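Aminotransferase, class IV (Brucella abortus, PDB 4TVI) probably catalyses the pyridoxal 5'-phosphate-dependent transfer of the amino group between leucine, isoleucine or valine and 2-oxoglutarate, a step of branched-chain amino-acid biosynthesis. Local coordinates at residues S218-V223 with F229-N234; L249-E252 with S256-E259. One frame throughout, in Å; residues are numbered along the deposited sequence.

Contact 1 (S218-V223 with F229-N234); sequences SNVFMV and FTPVPN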
ATOM      1  N   SER A 218       8.538  12.676   7.193  1.00 16.27           N
ATOM      2  CA  SER A 218       9.929  12.701   7.640  1.00 15.45           C
ATOM      3  C   SER A 218      10.102  12.534   9.146  1.00 17.16           C
ATOM      4  O   SER A 218       9.191  12.832   9.913  1.00 13.68           O
ATOM      5  CB  SER A 218      10.566  14.021   7.215  1.00 16.98           C
ATOM      6  OG  SER A 218       9.846  15.107   7.780  1.00 18.43           O
ATOM      7  N   ASN A 219      11.292  12.100   9.559  1.00 14.91           N
ATOM      8  CA  ASN A 219      11.634  12.037  10.977  1.00 16.52           C
ATOM      9  C   ASN A 219      11.574  13.421  11.591  1.00 17.30           C
ATOM     10  O   ASN A 219      11.814  14.413  10.907  1.00 19.49           O
ATOM     11  CB  ASN A 219      13.024  11.433  11.175  1.00 13.99           C
ATOM     12  CG  ASN A 219      13.062   9.958  10.854  1.00 16.76           C
ATOM     13  OD1 ASN A 219      13.829   9.519  10.002  1.00 13.29           O
ATOM     14  ND2 ASN A 219      12.231   9.178  11.544  1.00 17.14           N
ATOM     15  N   VAL A 220      11.236  13.491  12.875  1.00 17.03           N
ATOM     16  CA  VAL A 220      11.070  14.781  13.532  1.00 15.78           C
ATOM     17  C   VAL A 220      12.016  14.901  14.722  1.00 14.87           C
ATOM     18  O   VAL A 220      12.353  13.906  15.370  1.00 12.09           O
ATOM     19  CB  VAL A 220       9.605  15.001  13.979  1.00 19.79           C
ATOM     20  CG1 VAL A 220       9.248  14.105  15.164  1.00 17.57           C
ATOM     21  CG2 VAL A 220       9.346  16.471  14.308  1.00 22.09           C
ATOM     22  N   PHE A 221      12.469  16.128  14.962  1.00 13.61           N
ATOM     23  CA  PHE A 221      13.342  16.466  16.076  1.00 14.98           C
ATOM     24  C   PHE A 221      12.797  17.685  16.788  1.00 16.06           C
ATOM     25  O   PHE A 221      12.097  18.498  16.188  1.00 17.91           O
ATOM     26  CB  PHE A 221      14.761  16.783  15.600  1.00 14.65           C
ATOM     27  CG  PHE A 221      15.574  15.586  15.191  1.00 14.65           C
ATOM     28  CD1 PHE A 221      15.345  14.949  13.980  1.00 16.97           C
ATOM     29  CD2 PHE A 221      16.620  15.144  15.992  1.00 14.45           C
ATOM     30  CE1 PHE A 221      16.119  13.866  13.591  1.00 16.95           C
ATOM     31  CE2 PHE A 221      17.395  14.062  15.617  1.00 15.86           C
ATOM     32  CZ  PHE A 221      17.147  13.421  14.407  1.00 17.91           C
ATOM     33  N   MET A 222      13.154  17.839  18.055  1.00 15.07           N
ATOM     34  CA  MET A 222      12.885  19.079  18.758  1.00 17.11           C
ATOM     35  C   MET A 222      14.069  19.479  19.624  1.00 20.41           C
ATOM     36  O   MET A 222      14.910  18.651  19.978  1.00 19.68           O
ATOM     37  CB  MET A 222      11.618  18.959  19.606  1.00 18.36           C
ATOM     38  CG  MET A 222      11.638  17.813  20.603  1.00 17.50           C
ATOM     39  SD  MET A 222      10.280  17.920  21.785  1.00 22.67           S
ATOM     40  CE  MET A 222      11.006  19.006  23.015  1.00 16.34           C
ATOM     41  N   VAL A 223      14.130  20.765  19.947  1.00 23.85           N
ATOM     42  CA  VAL A 223      15.177  21.301  20.800  1.00 19.62           C
ATOM     43  C   VAL A 223      14.546  21.956  22.012  1.00 21.84           C
ATOM     44  O   VAL A 223      13.576  22.705  21.896  1.00 23.73           O
ATOM     45  CB  VAL A 223      16.047  22.325  20.057  1.00 19.17           C
ATOM     46  CG1 VAL A 223      17.219  22.776  20.942  1.00 19.26           C
ATOM     47  CG2 VAL A 223      16.554  21.734  18.738  1.00 16.86           C
ATOM     48  N   PHE A 229      15.879  16.488  21.334  1.00 18.91           N
ATOM     49  CA  PHE A 229      15.051  15.314  21.598  1.00 20.04           C
ATOM     50  C   PHE A 229      14.416  14.830  20.299  1.00 18.90           C
ATOM     51  O   PHE A 229      13.994  15.631  19.467  1.00 18.54           O
ATOM     52  CB  PHE A 229      13.952  15.618  22.629  1.00 21.85           C
ATOM     53  CG  PHE A 229      14.473  16.013  23.990  1.00 24.71           C
ATOM     54  CD1 PHE A 229      14.875  17.318  24.248  1.00 24.35           C
ATOM     55  CD2 PHE A 229      14.544  15.081  25.017  1.00 25.72           C
ATOM     56  CE1 PHE A 229      15.345  17.683  25.503  1.00 24.02           C
ATOM     57  CE2 PHE A 229      15.014  15.442  26.275  1.00 25.04           C
ATOM     58  CZ  PHE A 229      15.413  16.742  26.517  1.00 24.00           C
ATOM     59  N   THR A 230      14.355  13.513  20.133  1.00 15.70           N
ATOM     60  CA  THR A 230      13.742  12.908  18.964  1.00 14.50           C
ATOM     61  C   THR A 230      13.124  11.574  19.377  1.00 15.53           C
ATOM     62  O   THR A 230      13.660  10.891  20.256  1.00 17.40           O
ATOM     63  CB  THR A 230      14.771  12.710  17.827  1.00 11.73           C
ATOM     64  OG1 THR A 230      14.107  12.315  16.620  1.00 14.76           O
ATOM     65  CG2 THR A 230      15.801  11.660  18.198  1.00 11.89           C
ATOM     66  N   PRO A 231      11.981  11.212  18.768  1.00 12.74           N
ATOM     67  CA  PRO A 231      11.297   9.962  19.118  1.00 13.80           C
ATOM     68  C   PRO A 231      12.211   8.747  19.058  1.00 14.36           C
ATOM     69  O   PRO A 231      12.936   8.561  18.076  1.00 14.77           O
ATOM     70  CB  PRO A 231      10.197   9.859  18.062  1.00 15.68           C
ATOM     71  CG  PRO A 231       9.890  11.269  17.721  1.00 17.16           C
ATOM     72  CD  PRO A 231      11.203  12.010  17.807  1.00 14.21           C
ATOM     73  N   VAL A 232      12.175   7.928  20.104  1.00 15.71           N
ATOM     74  CA  VAL A 232      12.946   6.695  20.108  1.00 17.71           C
ATOM     75  C   VAL A 232      12.353   5.776  19.044  1.00 17.18           C
ATOM     76  O   VAL A 232      11.128   5.641  18.946  1.00 17.87           O
ATOM     77  CB  VAL A 232      12.941   6.007  21.501  1.00 21.19           C
ATOM     78  CG1 VAL A 232      11.519   5.736  21.979  1.00 14.64           C
ATOM     79  CG2 VAL A 232      13.752   4.720  21.476  1.00 22.42           C
ATOM     80  N   PRO A 233      13.215   5.181  18.201  1.00 16.53           N
ATOM     81  CA  PRO A 233      12.725   4.233  17.193  1.00 14.48           C
ATOM     82  C   PRO A 233      12.003   3.078  17.853  1.00 16.77           C
ATOM     83  O   PRO A 233      12.581   2.457  18.742  1.00 20.02           O
ATOM     84  CB  PRO A 233      14.006   3.750  16.502  1.00 14.41           C
ATOM     85  CG  PRO A 233      15.006   4.843  16.743  1.00 16.19           C
ATOM     86  CD  PRO A 233      14.673   5.386  18.109  1.00 16.48           C
ATOM     87  N   ASN A 234      10.762   2.806  17.458  1.00 16.01           N
ATOM     88  CA  ASN A 234      10.038   1.676  18.030  1.00 16.27           C
ATOM     89  C   ASN A 234       9.403   0.815  16.940  1.00 16.50           C
ATOM     90  O   ASN A 234       8.607  -0.074  17.225  1.00 15.92           O
ATOM     91  CB  ASN A 234       8.973   2.153  19.027  1.00 17.98           C
ATOM     92  CG  ASN A 234       7.843   2.942  18.368  1.00 19.00           C
ATOM     93  OD1 ASN A 234       7.851   3.197  17.160  1.00 14.71           O
ATOM     94  ND2 ASN A 234       6.855   3.327  19.172  1.00 14.89           N
TER
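Phe-229 meets Met-222 in an antiparallel hydrogen-bonded pair, the rung that ties strand 227-231 to strand 219-224 in a beta hairpin. Phe-229 N gives its hydrogen to Met-222 O at 2.7 Å, and Phe-229 O takes the one from Met-222 N at 2.8 Å; both bonds are nearly straight. Phe-229 O also lies 3.6 Å from Phe-221 CA, a CA-H...O contact beside the regular pair. The side chains of the pair share one face of the sheet. Met-222 turns CG between its backbone N and carbonyl carbon (chi1 56°), which sets that methylene 3.8 Å from Phe-229 CB, while the bend at chi3 brings the terminal CE obliquely to the phenyl ring.

At Thr-230 the ladder passes from backbone to side chain. Thr-230 OG1, which chi1 of -171° sets opposite the backbone N, donates to Val-220 O at 2.7 Å, so a hydroxyl fills the place where a main-chain donor would be expected next. The same rotamer lays Thr-230 alongside Phe-221, pointing the same way: OG1 stands above the centre of the ring and CB over the same face, a CH-pi contact 3.9 Å from Thr-230 CB to the centroid of the Phe-221 ring.

Pro-231 follows, with no N-H to offer. Its CD instead packs 3.3 Å from Val-220 O, and its CG meets Val-220 CG1 at 3.9 Å, the two side chains crossing at about a right angle.

Strand 219-224 pairs on with strand 272-277, where the Phe-221 ring meets the nearly parallel ring of Phe-274, and strand 227-231 pairs with strand 257-260. Helix 241-252 packs on Phe-221 through Arg-243 and Ile-247, whereas Val-220 and Pro-231 both rest on Val-212 of strand 212-215.

Contact 2 (L249-E252 with S256-E259); sequences LLRE and SVHE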
ATOM      1  N   LEU A 249      26.349  13.339  14.194  1.00 20.46           N
ATOM      2  CA  LEU A 249      27.107  14.577  14.050  1.00 21.82           C
ATOM      3  C   LEU A 249      26.866  15.539  15.212  1.00 22.72           C
ATOM      4  O   LEU A 249      27.800  16.183  15.687  1.00 23.56           O
ATOM      5  CB  LEU A 249      26.766  15.257  12.725  1.00 20.12           C
ATOM      6  CG  LEU A 249      27.283  14.517  11.491  1.00 18.87           C
ATOM      7  CD1 LEU A 249      26.749  15.150  10.217  1.00 16.97           C
ATOM      8  CD2 LEU A 249      28.805  14.497  11.493  1.00 16.77           C
ATOM      9  N   LEU A 250      25.618  15.638  15.664  1.00 21.07           N
ATOM     10  CA  LEU A 250      25.294  16.501  16.794  1.00 17.83           C
ATOM     11  C   LEU A 250      26.027  16.055  18.053  1.00 19.39           C
ATOM     12  O   LEU A 250      26.616  16.878  18.760  1.00 19.12           O
ATOM     13  CB  LEU A 250      23.793  16.523  17.046  1.00 15.99           C
ATOM     14  CG  LEU A 250      22.995  17.457  16.141  1.00 16.67           C
ATOM     15  CD1 LEU A 250      21.501  17.192  16.272  1.00 13.81           C
ATOM     16  CD2 LEU A 250      23.321  18.897  16.505  1.00 15.73           C
ATOM     17  N   ARG A 251      25.999  14.756  18.331  1.00 17.66           N
ATOM     18  CA  ARG A 251      26.663  14.251  19.526  1.00 19.93           C
ATOM     19  C   ARG A 251      28.169  14.473  19.433  1.00 23.98           C
ATOM     20  O   ARG A 251      28.809  14.793  20.430  1.00 22.59           O
ATOM     21  CB  ARG A 251      26.344  12.774  19.750  1.00 21.41           C
ATOM     22  CG  ARG A 251      24.908  12.528  20.184  1.00 25.34           C
ATOM     23  CD  ARG A 251      24.670  11.075  20.569  1.00 27.80           C
ATOM     24  NE  ARG A 251      23.318  10.865  21.083  1.00 26.21           N
ATOM     25  CZ  ARG A 251      22.619   9.750  20.892  1.00 24.27           C
ATOM     26  NH1 ARG A 251      23.146   8.753  20.189  1.00 23.56           N
ATOM     27  NH2 ARG A 251      21.390   9.635  21.379  1.00 22.25           N
ATOM     28  N   GLU A 252      28.726  14.323  18.231  1.00 26.34           N
ATOM     29  CA  GLU A 252      30.154  14.548  18.022  1.00 28.81           C
ATOM     30  C   GLU A 252      30.543  16.006  18.207  1.00 26.44           C
ATOM     31  O   GLU A 252      31.691  16.308  18.520  1.00 28.46           O
ATOM     32  CB  GLU A 252      30.582  14.078  16.630  1.00 33.66           C
ATOM     33  CG  GLU A 252      30.621  12.570  16.485  1.00 39.24           C
ATOM     34  CD  GLU A 252      31.045  12.121  15.101  1.00 44.07           C
ATOM     35  OE1 GLU A 252      31.348  12.988  14.252  1.00 46.71           O
ATOM     36  OE2 GLU A 252      31.075  10.894  14.869  1.00 45.14           O
ATOM     37  N   SER A 256      23.925  17.288  23.312  1.00 21.32           N
ATOM     38  CA  SER A 256      23.175  16.162  23.857  1.00 21.16           C
ATOM     39  C   SER A 256      21.941  15.840  23.012  1.00 21.04           C
ATOM     40  O   SER A 256      21.097  16.701  22.774  1.00 20.87           O
ATOM     41  CB  SER A 256      22.748  16.441  25.295  1.00 21.48           C
ATOM     42  OG  SER A 256      23.874  16.528  26.145  1.00 24.46           O
ATOM     43  N   VAL A 257      21.845  14.594  22.562  1.00 18.37           N
ATOM     44  CA  VAL A 257      20.697  14.150  21.795  1.00 18.76           C
ATOM     45  C   VAL A 257      20.027  12.978  22.505  1.00 23.33           C
ATOM     46  O   VAL A 257      20.660  11.952  22.758  1.00 24.64           O
ATOM     47  CB  VAL A 257      21.091  13.725  20.368  1.00 17.82           C
ATOM     48  CG1 VAL A 257      19.853  13.361  19.577  1.00 14.61           C
ATOM     49  CG2 VAL A 257      21.861  14.837  19.675  1.00 17.80           C
ATOM     50  N   HIS A 258      18.746  13.129  22.826  1.00 23.25           N
ATOM     51  CA  HIS A 258      18.040  12.086  23.557  1.00 21.79           C
ATOM     52  C   HIS A 258      17.002  11.404  22.677  1.00 20.68           C
ATOM     53  O   HIS A 258      16.083  12.045  22.168  1.00 20.42           O
ATOM     54  CB  HIS A 258      17.375  12.661  24.808  1.00 23.17           C
ATOM     55  CG  HIS A 258      18.332  13.326  25.752  1.00 26.56           C
ATOM     56  ND1 HIS A 258      19.366  12.650  26.362  1.00 28.11           N
ATOM     57  CD2 HIS A 258      18.394  14.600  26.209  1.00 26.01           C
ATOM     58  CE1 HIS A 258      20.035  13.482  27.143  1.00 27.16           C
ATOM     59  NE2 HIS A 258      19.463  14.671  27.071  1.00 26.74           N
ATOM     60  N   GLU A 259      17.166  10.096  22.503  1.00 20.01           N
ATOM     61  CA  GLU A 259      16.183   9.276  21.806  1.00 20.36           C
ATOM     62  C   GLU A 259      15.244   8.647  22.817  1.00 22.28           C
ATOM     63  O   GLU A 259      15.559   7.623  23.423  1.00 23.56           O
ATOM     64  CB  GLU A 259      16.869   8.202  20.975  1.00 16.94           C
ATOM     65  CG  GLU A 259      17.776   8.776  19.910  1.00 18.89           C
ATOM     66  CD  GLU A 259      18.466   7.693  19.121  1.00 21.09           C
ATOM     67  OE1 GLU A 259      17.793   7.059  18.276  1.00 19.10           O
ATOM     68  OE2 GLU A 259      19.673   7.465  19.363  1.00 23.16           O
TER
HETATM   69  O   HOH W   1      23.579  12.764  23.590  1.00 28.32           O
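Arg-251 reaches across Val-257 at about a right angle, joining the last turn of helix 241-252 to strand 257-260 at the return leg of a beta-alpha-beta crossover. Its chain runs extended from CG to NE, with chi2 and chi3 both near 180°, so the aliphatic part passes over the valine and carries the guanidinium on to the strand backbone. Arg-251 NH2 makes the firm bond, 2.8 Å to Val-257 O. That oxygen lies at the guanidinium edge, exactly in its plane, although the donor itself stands well above the carbonyl plane. NE adds a weak second bond to Val-257 O.

Farther along the strand, Glu-259 crosses the arginine side chain, again at about a right angle, and the carboxylate and guanidinium planes are 42° apart. The salt bridge is long and its hydrogen bond weak, 3.4 Å from Arg-251 NH2 to Glu-259 OE2; the other carboxylate oxygen, OE1, forms a salt bridge with NH2 of Arg-243, about two turns earlier in the same helix. Glu-259 therefore sits between two arginines of helix 241-252, which would be expected to stabilise its negative charge.

Beneath the polar layer, Val-257 CG2 fits against Leu-250 CB at 3.7 Å, and Leu-250 also touches Leu-305 of helix 297-310. A water accepts the hydrogen of Val-257 N at 2.7 Å and, weakly, that of Arg-251 NE.

In the fold
From the N terminus, contact 1 comes first, closing the beta hairpin by folding 229-231 back on 220-222. The chain then leaves strand 227-231, traverses helix 241-252, and turns back within a few residues, so that contact 2 closes the short connection from helix to strand 257-260. The two loops stand in series, neither nested nor crossed, with centres about 11 Å apart. They meet in the mixed sheet, where strand 257-260 runs parallel to 227-231: Thr-230 N lies 3.0 Å from His-258 O, a probable hydrogen bond, and the rings of Phe-229 and His-258 touch. Together they join the hairpin and the helix to strand 257-260.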